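Local coordinates for uncharacterized protein MJ0754 (Methanocaldococcus jannaschii, PDB 3Q4N) that is of unknown function but, as a ferritin-like four-helix bundle with a dinuclear centre, binds metal, at residues 11-17 and 126-132; 110-115 and 161-166; 144-148 and 174-180. All blocks are in the same frame, centred on the assembly; numbering follows the deposited sequence.

Interaction 1 of 3, residues 11-17 and 126-132; sequences QPISEEE and KTDNEDI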
loop_
_atom_site.group_PDB
_atom_site.type_symbol
_atom_site.label_atom_id
_atom_site.label_comp_id
_atom_site.label_asym_id
_atom_site.label_seq_id
_atom_site.Cartn_x
_atom_site.Cartn_y
_atom_site.Cartn_z
ATOM N N GLN B 11 -24.309 14.089 -3.711
ATOM C CA GLN B 11 -23.463 14.200 -4.909
ATOM C C GLN B 11 -23.244 12.899 -5.718
ATOM O O GLN B 11 -23.769 11.836 -5.356
ATOM C CB GLN B 11 -22.121 14.841 -4.530
ATOM C CG GLN B 11 -22.216 16.338 -4.284
ATOM C CD GLN B 11 -20.942 16.922 -3.711
ATOM O OE1 GLN B 11 -19.928 17.080 -4.416
ATOM N NE2 GLN B 11 -20.989 17.270 -2.421
ATOM N N PRO B 12 -22.501 13.003 -6.847
ATOM C CA PRO B 12 -22.113 11.863 -7.725
ATOM C C PRO B 12 -21.146 10.765 -7.138
ATOM O O PRO B 12 -19.916 10.973 -7.060
ATOM C CB PRO B 12 -21.478 12.570 -8.948
ATOM C CG PRO B 12 -21.172 14.010 -8.486
ATOM C CD PRO B 12 -22.254 14.311 -7.504
ATOM N N ILE B 13 -21.700 9.606 -6.759
ATOM C CA ILE B 13 -20.903 8.468 -6.234
ATOM C C ILE B 13 -20.645 7.377 -7.294
ATOM O O ILE B 13 -21.550 7.005 -8.037
ATOM C CB ILE B 13 -21.541 7.835 -4.946
ATOM C CG1 ILE B 13 -20.475 7.195 -4.068
ATOM C CG2 ILE B 13 -22.619 6.803 -5.274
ATOM C CD1 ILE B 13 -19.934 8.120 -3.014
ATOM N N SER B 14 -19.415 6.870 -7.342
ATOM C CA SER B 14 -19.027 5.819 -8.281
ATOM C C SER B 14 -18.702 4.499 -7.586
ATOM O O SER B 14 -18.733 4.398 -6.360
ATOM C CB SER B 14 -17.809 6.258 -9.079
ATOM O OG SER B 14 -16.617 5.928 -8.391
ATOM N N GLU B 15 -18.360 3.502 -8.395
ATOM C CA GLU B 15 -18.108 2.150 -7.906
ATOM C C GLU B 15 -16.891 2.000 -7.028
ATOM O O GLU B 15 -17.033 1.510 -5.911
ATOM C CB GLU B 15 -18.097 1.141 -9.051
ATOM C CG GLU B 15 -19.405 0.405 -9.185
ATOM C CD GLU B 15 -20.548 1.095 -8.427
ATOM O OE1 GLU B 15 -20.891 2.265 -8.739
ATOM O OE2 GLU B 15 -21.104 0.459 -7.506
ATOM N N GLU B 16 -15.708 2.401 -7.506
ATOM C CA GLU B 16 -14.540 2.411 -6.619
ATOM C C GLU B 16 -14.678 3.444 -5.488
ATOM O O GLU B 16 -14.270 3.158 -4.372
ATOM C CB GLU B 16 -13.151 2.393 -7.317
ATOM C CG GLU B 16 -12.841 3.507 -8.303
ATOM C CD GLU B 16 -13.544 3.311 -9.671
ATOM O OE1 GLU B 16 -14.798 3.137 -9.704
ATOM O OE2 GLU B 16 -12.838 3.340 -10.719
ATOM N N GLU B 17 -15.301 4.598 -5.744
ATOM C CA GLU B 17 -15.714 5.498 -4.647
ATOM C C GLU B 17 -16.496 4.727 -3.567
ATOM O O GLU B 17 -16.199 4.859 -2.373
ATOM C CB GLU B 17 -16.573 6.672 -5.152
ATOM C CG GLU B 17 -15.820 7.893 -5.740
ATOM C CD GLU B 17 -16.767 8.992 -6.292
ATOM O OE1 GLU B 17 -17.811 8.663 -6.902
ATOM O OE2 GLU B 17 -16.467 10.200 -6.136
ATOM N N LYS B 126 -8.322 8.760 -5.853
ATOM C CA LYS B 126 -9.289 8.102 -6.705
ATOM C C LYS B 126 -10.700 8.718 -6.663
ATOM O O LYS B 126 -11.671 8.011 -6.960
ATOM C CB LYS B 126 -9.377 6.627 -6.331
ATOM C CG LYS B 126 -8.298 5.754 -6.924
ATOM C CD LYS B 126 -8.950 4.533 -7.587
ATOM C CE LYS B 126 -8.430 3.243 -6.992
ATOM N NZ LYS B 126 -6.966 3.354 -6.723
ATOM N N THR B 127 -10.832 10.008 -6.314
ATOM C CA THR B 127 -12.171 10.656 -6.265
ATOM C C THR B 127 -12.311 12.185 -6.370
ATOM O O THR B 127 -11.460 12.941 -5.883
ATOM C CB THR B 127 -12.977 10.259 -4.984
ATOM O OG1 THR B 127 -14.289 10.839 -5.071
ATOM C CG2 THR B 127 -12.299 10.756 -3.680
ATOM N N ASP B 128 -13.429 12.625 -6.955
ATOM C CA ASP B 128 -13.831 14.029 -6.831
ATOM C C ASP B 128 -15.236 14.223 -6.242
ATOM O O ASP B 128 -15.886 15.227 -6.514
ATOM C CB ASP B 128 -13.699 14.809 -8.158
ATOM C CG ASP B 128 -12.582 14.289 -9.053
ATOM O OD1 ASP B 128 -11.376 14.371 -8.678
ATOM O OD2 ASP B 128 -12.920 13.809 -10.159
ATOM N N ASN B 129 -15.714 13.280 -5.439
ATOM C CA ASN B 129 -16.910 13.547 -4.629
ATOM C C ASN B 129 -16.521 14.455 -3.469
ATOM O O ASN B 129 -15.901 14.005 -2.513
ATOM C CB ASN B 129 -17.533 12.244 -4.118
ATOM C CG ASN B 129 -18.739 12.469 -3.220
ATOM O OD1 ASN B 129 -18.705 13.283 -2.303
ATOM N ND2 ASN B 129 -19.808 11.711 -3.466
ATOM N N GLU B 130 -16.881 15.731 -3.546
ATOM C CA GLU B 130 -16.425 16.706 -2.549
ATOM C C GLU B 130 -16.760 16.389 -1.053
ATOM O O GLU B 130 -16.079 16.879 -0.151
ATOM C CB GLU B 130 -16.852 18.123 -2.954
ATOM C CG GLU B 130 -15.935 19.233 -2.406
ATOM C CD GLU B 130 -14.555 19.258 -3.068
ATOM O OE1 GLU B 130 -14.467 19.703 -4.237
ATOM O OE2 GLU B 130 -13.557 18.843 -2.415
ATOM N N ASP B 131 -17.782 15.568 -0.800
ATOM C CA ASP B 131 -18.116 15.087 0.554
ATOM C C ASP B 131 -17.089 14.080 1.080
ATOM O O ASP B 131 -16.429 14.304 2.114
ATOM C CB ASP B 131 -19.490 14.407 0.562
ATOM C CG ASP B 131 -20.639 15.390 0.564
ATOM O OD1 ASP B 131 -20.360 16.613 0.652
ATOM O OD2 ASP B 131 -21.816 14.928 0.477
ATOM N N ILE B 132 -16.995 12.948 0.377
ATOM C CA ILE B 132 -15.993 11.919 0.628
ATOM C C ILE B 132 -14.663 12.580 0.886
ATOM O O ILE B 132 -14.103 12.391 1.964
ATOM C CB ILE B 132 -15.848 10.973 -0.581
ATOM C CG1 ILE B 132 -16.975 9.949 -0.617
ATOM C CG2 ILE B 132 -14.552 10.214 -0.527
ATOM C CD1 ILE B 132 -18.354 10.545 -0.616
#
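Glu17 meets Thr127 through its carboxylate: Thr127 OG1 donates to Glu17 OE2 on the anti lone pair, the one turned from the other oxygen. Thr127 OG1 stands anti to its own backbone N (chi1 -175°), which carries it to the carboxylate while it also accepts from Asn129 N, 2.9 Å off, in an ST turn. Asn129 N gives Glu17 OE2 a second, weak bond. Glu17 also forms a capping box with Ser14 at the start of helix 15-42: Ser14 OG accepts from Glu17 N at 3.2 Å, and Glu17 OE1 in return accepts from Ser14 N. An alanine here would probably leave the Thr127 hydroxyl without its acceptor and strip the capping box of its carboxylate half, though the Ser14 cap could remain. Asn129 caps the other helix, its OD1 taking Ile132 N from above the carbonyl plane. Farther out, Gln11 OE1 receives a weak bond from Glu130 N, and Ile13 CD1 reaches Ile132 CD1 at 3.8 Å, the two side chains crossing at about a right angle. Glu16 CG packs across Lys126 CD. The contact thus pairs the starts of helices 15-42 and 130-155, with Tyr68 of helix 45-68 bonded to Asp131 and Glu169 of the second subunit packing on Glu16.

Interaction 2 of 3, residues 110-115 and 161-166; sequences ATIEDL and YTPQYI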
loop_
_atom_site.group_PDB
_atom_site.type_symbol
_atom_site.label_atom_id
_atom_site.label_comp_id
_atom_site.label_asym_id
_atom_site.label_seq_id
_atom_site.Cartn_x
_atom_site.Cartn_y
_atom_site.Cartn_z
ATOM N N ALA B 110 2.208 2.755 15.165
ATOM C CA ALA B 110 2.816 3.541 14.107
ATOM C C ALA B 110 2.461 2.985 12.756
ATOM O O ALA B 110 2.105 3.743 11.848
ATOM C CB ALA B 110 4.299 3.564 14.262
ATOM N N THR B 111 2.521 1.661 12.652
ATOM C CA THR B 111 2.402 0.962 11.376
ATOM C C THR B 111 0.994 1.004 10.800
ATOM O O THR B 111 0.816 1.022 9.587
ATOM C CB THR B 111 2.810 -0.504 11.523
ATOM O OG1 THR B 111 4.132 -0.593 12.098
ATOM C CG2 THR B 111 2.766 -1.203 10.173
ATOM N N ILE B 112 -0.007 0.996 11.670
ATOM C CA ILE B 112 -1.392 1.044 11.235
ATOM C C ILE B 112 -1.665 2.436 10.644
ATOM O O ILE B 112 -2.356 2.604 9.622
ATOM C CB ILE B 112 -2.318 0.733 12.420
ATOM C CG1 ILE B 112 -2.225 -0.746 12.759
ATOM C CG2 ILE B 112 -3.770 1.100 12.120
ATOM C CD1 ILE B 112 -2.414 -1.047 14.260
ATOM N N GLU B 113 -1.080 3.423 11.299
ATOM C CA GLU B 113 -1.218 4.797 10.914
ATOM C C GLU B 113 -0.443 5.109 9.622
ATOM O O GLU B 113 -0.841 5.956 8.816
ATOM C CB GLU B 113 -0.766 5.654 12.096
ATOM C CG GLU B 113 -1.610 5.426 13.357
ATOM C CD GLU B 113 -3.049 5.928 13.209
ATOM O OE1 GLU B 113 -3.433 6.378 12.111
ATOM O OE2 GLU B 113 -3.820 5.869 14.183
ATOM N N ASP B 114 0.670 4.406 9.437
ATOM C CA ASP B 114 1.488 4.494 8.225
ATOM C C ASP B 114 0.636 4.026 7.032
ATOM O O ASP B 114 0.463 4.734 6.024
ATOM C CB ASP B 114 2.717 3.600 8.423
ATOM C CG ASP B 114 3.748 3.741 7.323
ATOM O OD1 ASP B 114 3.449 4.297 6.230
ATOM O OD2 ASP B 114 4.878 3.265 7.561
ATOM N N LEU B 115 0.088 2.828 7.191
ATOM C CA LEU B 115 -0.820 2.255 6.252
ATOM C C LEU B 115 -2.101 3.072 6.175
ATOM O O LEU B 115 -2.803 3.051 5.164
ATOM C CB LEU B 115 -1.138 0.839 6.685
ATOM C CG LEU B 115 -1.919 0.049 5.647
ATOM C CD1 LEU B 115 -1.439 0.350 4.237
ATOM C CD2 LEU B 115 -1.748 -1.425 5.933
ATOM N N TYR B 161 11.101 5.067 14.056
ATOM C CA TYR B 161 10.319 4.364 13.040
ATOM C C TYR B 161 10.674 4.800 11.624
ATOM O O TYR B 161 10.947 5.988 11.391
ATOM C CB TYR B 161 8.837 4.616 13.265
ATOM C CG TYR B 161 7.945 3.839 12.328
ATOM C CD1 TYR B 161 7.772 2.463 12.477
ATOM C CD2 TYR B 161 7.275 4.478 11.295
ATOM C CE1 TYR B 161 6.954 1.757 11.626
ATOM C CE2 TYR B 161 6.460 3.784 10.443
ATOM C CZ TYR B 161 6.301 2.425 10.609
ATOM O OH TYR B 161 5.478 1.739 9.747
ATOM N N THR B 162 10.651 3.867 10.671
ATOM C CA THR B 162 10.733 4.294 9.273
ATOM C C THR B 162 9.482 3.936 8.518
ATOM O O THR B 162 9.032 2.796 8.570
ATOM C CB THR B 162 11.968 3.766 8.515
ATOM O OG1 THR B 162 12.895 3.205 9.444
ATOM C CG2 THR B 162 12.660 4.933 7.723
ATOM N N PRO B 163 8.912 4.915 7.812
ATOM C CA PRO B 163 7.784 4.752 6.922
ATOM C C PRO B 163 7.949 3.541 6.011
ATOM O O PRO B 163 9.068 3.183 5.674
ATOM C CB PRO B 163 7.823 6.037 6.089
ATOM C CG PRO B 163 9.157 6.660 6.370
ATOM C CD PRO B 163 9.417 6.290 7.769
ATOM N N GLN B 164 6.845 2.903 5.639
ATOM C CA GLN B 164 6.885 1.735 4.767
ATOM C C GLN B 164 5.961 1.976 3.609
ATOM O O GLN B 164 6.146 1.412 2.533
ATOM C CB GLN B 164 6.431 0.481 5.512
ATOM C CG GLN B 164 7.259 0.150 6.740
ATOM C CD GLN B 164 6.585 -0.864 7.673
ATOM O OE1 GLN B 164 5.554 -0.585 8.275
ATOM N NE2 GLN B 164 7.188 -2.037 7.808
ATOM N N TYR B 165 4.966 2.827 3.841
ATOM C CA TYR B 165 3.884 3.034 2.896
ATOM C C TYR B 165 3.780 4.465 2.474
ATOM O O TYR B 165 3.486 4.734 1.311
ATOM C CB TYR B 165 2.567 2.580 3.503
ATOM C CG TYR B 165 2.638 1.158 4.006
ATOM C CD1 TYR B 165 2.909 0.111 3.123
ATOM C CD2 TYR B 165 2.448 0.858 5.360
ATOM C CE1 TYR B 165 2.982 -1.199 3.563
ATOM C CE2 TYR B 165 2.515 -0.452 5.814
ATOM C CZ TYR B 165 2.790 -1.480 4.905
ATOM O OH TYR B 165 2.876 -2.795 5.320
ATOM N N ILE B 166 3.997 5.386 3.412
ATOM C CA ILE B 166 4.092 6.813 3.051
ATOM C C ILE B 166 5.539 7.148 2.702
ATOM O O ILE B 166 6.429 6.366 3.015
ATOM C CB ILE B 166 3.567 7.755 4.150
ATOM C CG1 ILE B 166 4.256 7.460 5.479
ATOM C CG2 ILE B 166 2.060 7.629 4.257
ATOM C CD1 ILE B 166 4.263 8.620 6.431
#
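Tyr161 lays one ring face over Ala110, whose CB sits 4.0 Å from the ring centroid and 7° off the normal, a CH-pi contact on helix 102-125. A first torsion of -175° swings the ring away from its own backbone N, extends it toward helix 102-125 and brings its hydroxyl to Asp114. Tyr161 OH lies 2.7 Å from Asp114 OD2, which comes in at the ring edge, in plane; the carboxylate is turned nearly perpendicular to the ring. The same hydroxyl is close to Gln164 OE1, and its single proton may serve either acceptor. Asp114 then takes three backbone N-H groups of the loop. Gln164 N, 2.8 Å from Asp114 OD2, uses the syn lone pair of that oxygen. Both Tyr165 N and Ile166 N go to Asp114 OD1, the former tilted out of the carboxylate plane on the syn side and the latter, at 3.1 Å, nearly in line with the C-O bond. One residue further along the helix, the Tyr165 ring is held between Gln164 CB over one face and Leu115 CD1 over the opposite one, 4.2 Å from the ring centroid. Tyr171 of helix 168-175 packs on Tyr161, Pro163 and Ile166, while Lys86 of the second subunit bonds to Gln164 O. The loop between helices 130-155 and 168-175 is in this way wrapped round one buried acidic side chain. Three N-H donors and a hydroxyl gathered about the two oxygens would be expected to stabilise the ionised carboxylate and fix its rotation, without a basic side chain among the four.

Interaction 3 of 3, residues 144-148 and 174-180; sequences RNHMR and IISSSTE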
loop_
_atom_site.group_PDB
_atom_site.type_symbol
_atom_site.label_atom_id
_atom_site.label_comp_id
_atom_site.label_asym_id
_atom_site.label_seq_id
_atom_site.Cartn_x
_atom_site.Cartn_y
_atom_site.Cartn_z
ATOM N N ARG B 144 -2.474 11.609 11.197
ATOM C CA ARG B 144 -1.163 12.225 11.319
ATOM C C ARG B 144 -0.796 12.450 12.792
ATOM O O ARG B 144 0.349 12.209 13.199
ATOM C CB ARG B 144 -1.104 13.518 10.510
ATOM C CG ARG B 144 -1.038 13.290 8.996
ATOM C CD ARG B 144 -0.483 14.506 8.239
ATOM N NE ARG B 144 -1.498 15.495 7.844
ATOM C CZ ARG B 144 -1.912 15.679 6.589
ATOM N NH1 ARG B 144 -1.405 14.941 5.601
ATOM N NH2 ARG B 144 -2.833 16.603 6.318
ATOM N N ASN B 145 -1.783 12.878 13.582
ATOM C CA ASN B 145 -1.633 13.039 15.017
ATOM C C ASN B 145 -1.311 11.765 15.755
ATOM O O ASN B 145 -0.562 11.778 16.741
ATOM C CB ASN B 145 -2.895 13.633 15.606
ATOM C CG ASN B 145 -2.749 15.101 15.871
ATOM O OD1 ASN B 145 -2.513 15.877 14.944
ATOM N ND2 ASN B 145 -2.856 15.500 17.142
ATOM N N HIS B 146 -1.886 10.666 15.294
ATOM C CA HIS B 146 -1.592 9.372 15.898
ATOM C C HIS B 146 -0.130 8.961 15.665
ATOM O O HIS B 146 0.562 8.521 16.592
ATOM C CB HIS B 146 -2.567 8.306 15.396
ATOM C CG HIS B 146 -4.008 8.631 15.663
ATOM N ND1 HIS B 146 -5.025 8.274 14.804
ATOM C CD2 HIS B 146 -4.596 9.301 16.681
ATOM C CE1 HIS B 146 -6.177 8.708 15.286
ATOM N NE2 HIS B 146 -5.943 9.329 16.424
ATOM N N MET B 147 0.325 9.110 14.424
ATOM C CA MET B 147 1.719 8.949 14.088
ATOM C C MET B 147 2.619 9.660 15.115
ATOM O O MET B 147 3.462 9.035 15.772
ATOM C CB MET B 147 1.947 9.547 12.710
ATOM C CG MET B 147 3.303 9.290 12.123
ATOM S SD MET B 147 3.303 7.763 11.174
ATOM C CE MET B 147 3.723 6.591 12.457
ATOM N N ARG B 148 2.428 10.965 15.264
ATOM C CA ARG B 148 3.250 11.738 16.178
ATOM C C ARG B 148 3.112 11.212 17.587
ATOM O O ARG B 148 4.106 11.088 18.307
ATOM C CB ARG B 148 2.877 13.209 16.145
ATOM C CG ARG B 148 3.043 13.815 14.794
ATOM C CD ARG B 148 2.874 15.310 14.841
ATOM N NE ARG B 148 2.475 15.779 13.525
ATOM C CZ ARG B 148 1.220 16.000 13.161
ATOM N NH1 ARG B 148 0.227 15.824 14.033
ATOM N NH2 ARG B 148 0.964 16.414 11.927
ATOM N N ILE B 174 5.793 15.375 8.555
ATOM C CA ILE B 174 4.752 15.076 9.553
ATOM C C ILE B 174 5.264 15.242 10.982
ATOM O O ILE B 174 4.624 15.893 11.796
ATOM C CB ILE B 174 4.164 13.640 9.388
ATOM C CG1 ILE B 174 3.130 13.600 8.259
ATOM C CG2 ILE B 174 3.513 13.129 10.682
ATOM C CD1 ILE B 174 3.549 12.831 7.016
ATOM N N ILE B 175 6.418 14.655 11.278
ATOM C CA ILE B 175 6.912 14.649 12.651
ATOM C C ILE B 175 7.507 15.986 13.092
ATOM O O ILE B 175 7.388 16.363 14.249
ATOM C CB ILE B 175 7.900 13.493 12.923
ATOM C CG1 ILE B 175 9.232 13.712 12.200
ATOM C CG2 ILE B 175 7.266 12.165 12.546
ATOM C CD1 ILE B 175 10.190 12.524 12.298
ATOM N N SER B 176 8.129 16.710 12.173
ATOM C CA SER B 176 8.774 17.961 12.536
ATOM C C SER B 176 7.796 19.120 12.420
ATOM O O SER B 176 8.130 20.188 11.921
ATOM C CB SER B 176 10.028 18.174 11.694
ATOM O OG SER B 176 9.803 17.726 10.372
ATOM N N SER B 177 6.579 18.885 12.894
ATOM C CA SER B 177 5.526 19.898 12.980
ATOM C C SER B 177 4.627 19.514 14.155
ATOM O O SER B 177 4.711 18.390 14.638
ATOM C CB SER B 177 4.728 19.963 11.672
ATOM O OG SER B 177 4.190 18.695 11.314
ATOM N N SER B 178 3.777 20.423 14.625
ATOM C CA SER B 178 3.024 20.158 15.860
ATOM C C SER B 178 1.557 19.787 15.609
ATOM O O SER B 178 1.114 19.767 14.458
ATOM C CB SER B 178 3.181 21.307 16.883
ATOM O OG SER B 178 2.393 22.441 16.551
ATOM N N THR B 179 0.831 19.501 16.695
ATOM C CA THR B 179 -0.552 18.981 16.679
ATOM C C THR B 179 -1.627 19.878 16.026
ATOM O O THR B 179 -1.781 21.052 16.377
ATOM C CB THR B 179 -0.969 18.555 18.113
ATOM O OG1 THR B 179 -0.474 17.236 18.364
ATOM C CG2 THR B 179 -2.498 18.586 18.318
ATOM N N GLU B 180 -2.372 19.297 15.085
ATOM C CA GLU B 180 -3.296 20.041 14.226
ATOM C C GLU B 180 -4.640 20.307 14.884
ATOM O O GLU B 180 -5.227 19.414 15.479
ATOM C CB GLU B 180 -3.497 19.283 12.913
ATOM C CG GLU B 180 -2.286 19.353 11.962
ATOM C CD GLU B 180 -1.885 17.983 11.379
ATOM O OE1 GLU B 180 -2.030 17.742 10.147
ATOM O OE2 GLU B 180 -1.415 17.141 12.173
#
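Arg148 and Glu180 form a salt bridge, Arg148 NH2 donating to Glu180 OE2, which Arg148 NH1 also reaches with a weak bond. The planes of the two groups are turned 69° against each other, so the carboxylate does not lie flat against the guanidinium edge. Its other oxygen goes to Arg144: Arg144 NE donates to Glu180 OE1 at 3.3 Å, on the syn lone pair, and these two planes are nearly coplanar. Arg144, Arg148 and Glu180 thus make a salt-bridge network in which one carboxylate spans two arginines a helical turn apart on helix 130-155. Glu180, the last modelled residue, closes a tail that leaves helix 168-175 at Ser176 and folds back along helix 130-155 of the ferritin-like bundle. At the end of that short helix, Arg148 NE donates to Ile174 O, 2.8 Å away, in a bond of 167° that lies in the guanidinium plane. The arginine chain is extended from CG to NE, and this carries its head past Ile174 to the carboxylate. Ser178 O lies over one guanidinium face and Arg144 O over the opposite face, toward the rim. Asn145 OD1 receives a weak bond from Arg148 NH1 and another from Glu180 N, and so joins the arginine to the backbone of the tail. Beside the salt bridges, Ile174 packs by CG1 on Arg144 CD at 3.7 Å and by CG2 on Met147 CG at 4.1 Å. Lys141 adds only a long, weak ion pair to Glu180 OE1.

In the fold
Interactions 1 and 3 both use helix 130-155, at its start and in its middle, with centres about 27 Å apart and no touch between them. Interaction 2 binds a loop to helix 102-125 and touches interaction 3, where Glu113 meets His146 and Ala110 and Tyr161 meet Met147. Its centre lies nearest the middle of the chain, and its polar part gathers on a buried carboxylate fed mostly by backbone N-H groups. Interaction 1, at one end of the bundle, joins two capped helix starts through one glutamate-threonine bond, weak backbone bonds and light apolar packing. Interaction 3 ties the exposed C-terminal tail by arginine-glutamate salt bridges. The second subunit touches interactions 1 and 2 alone.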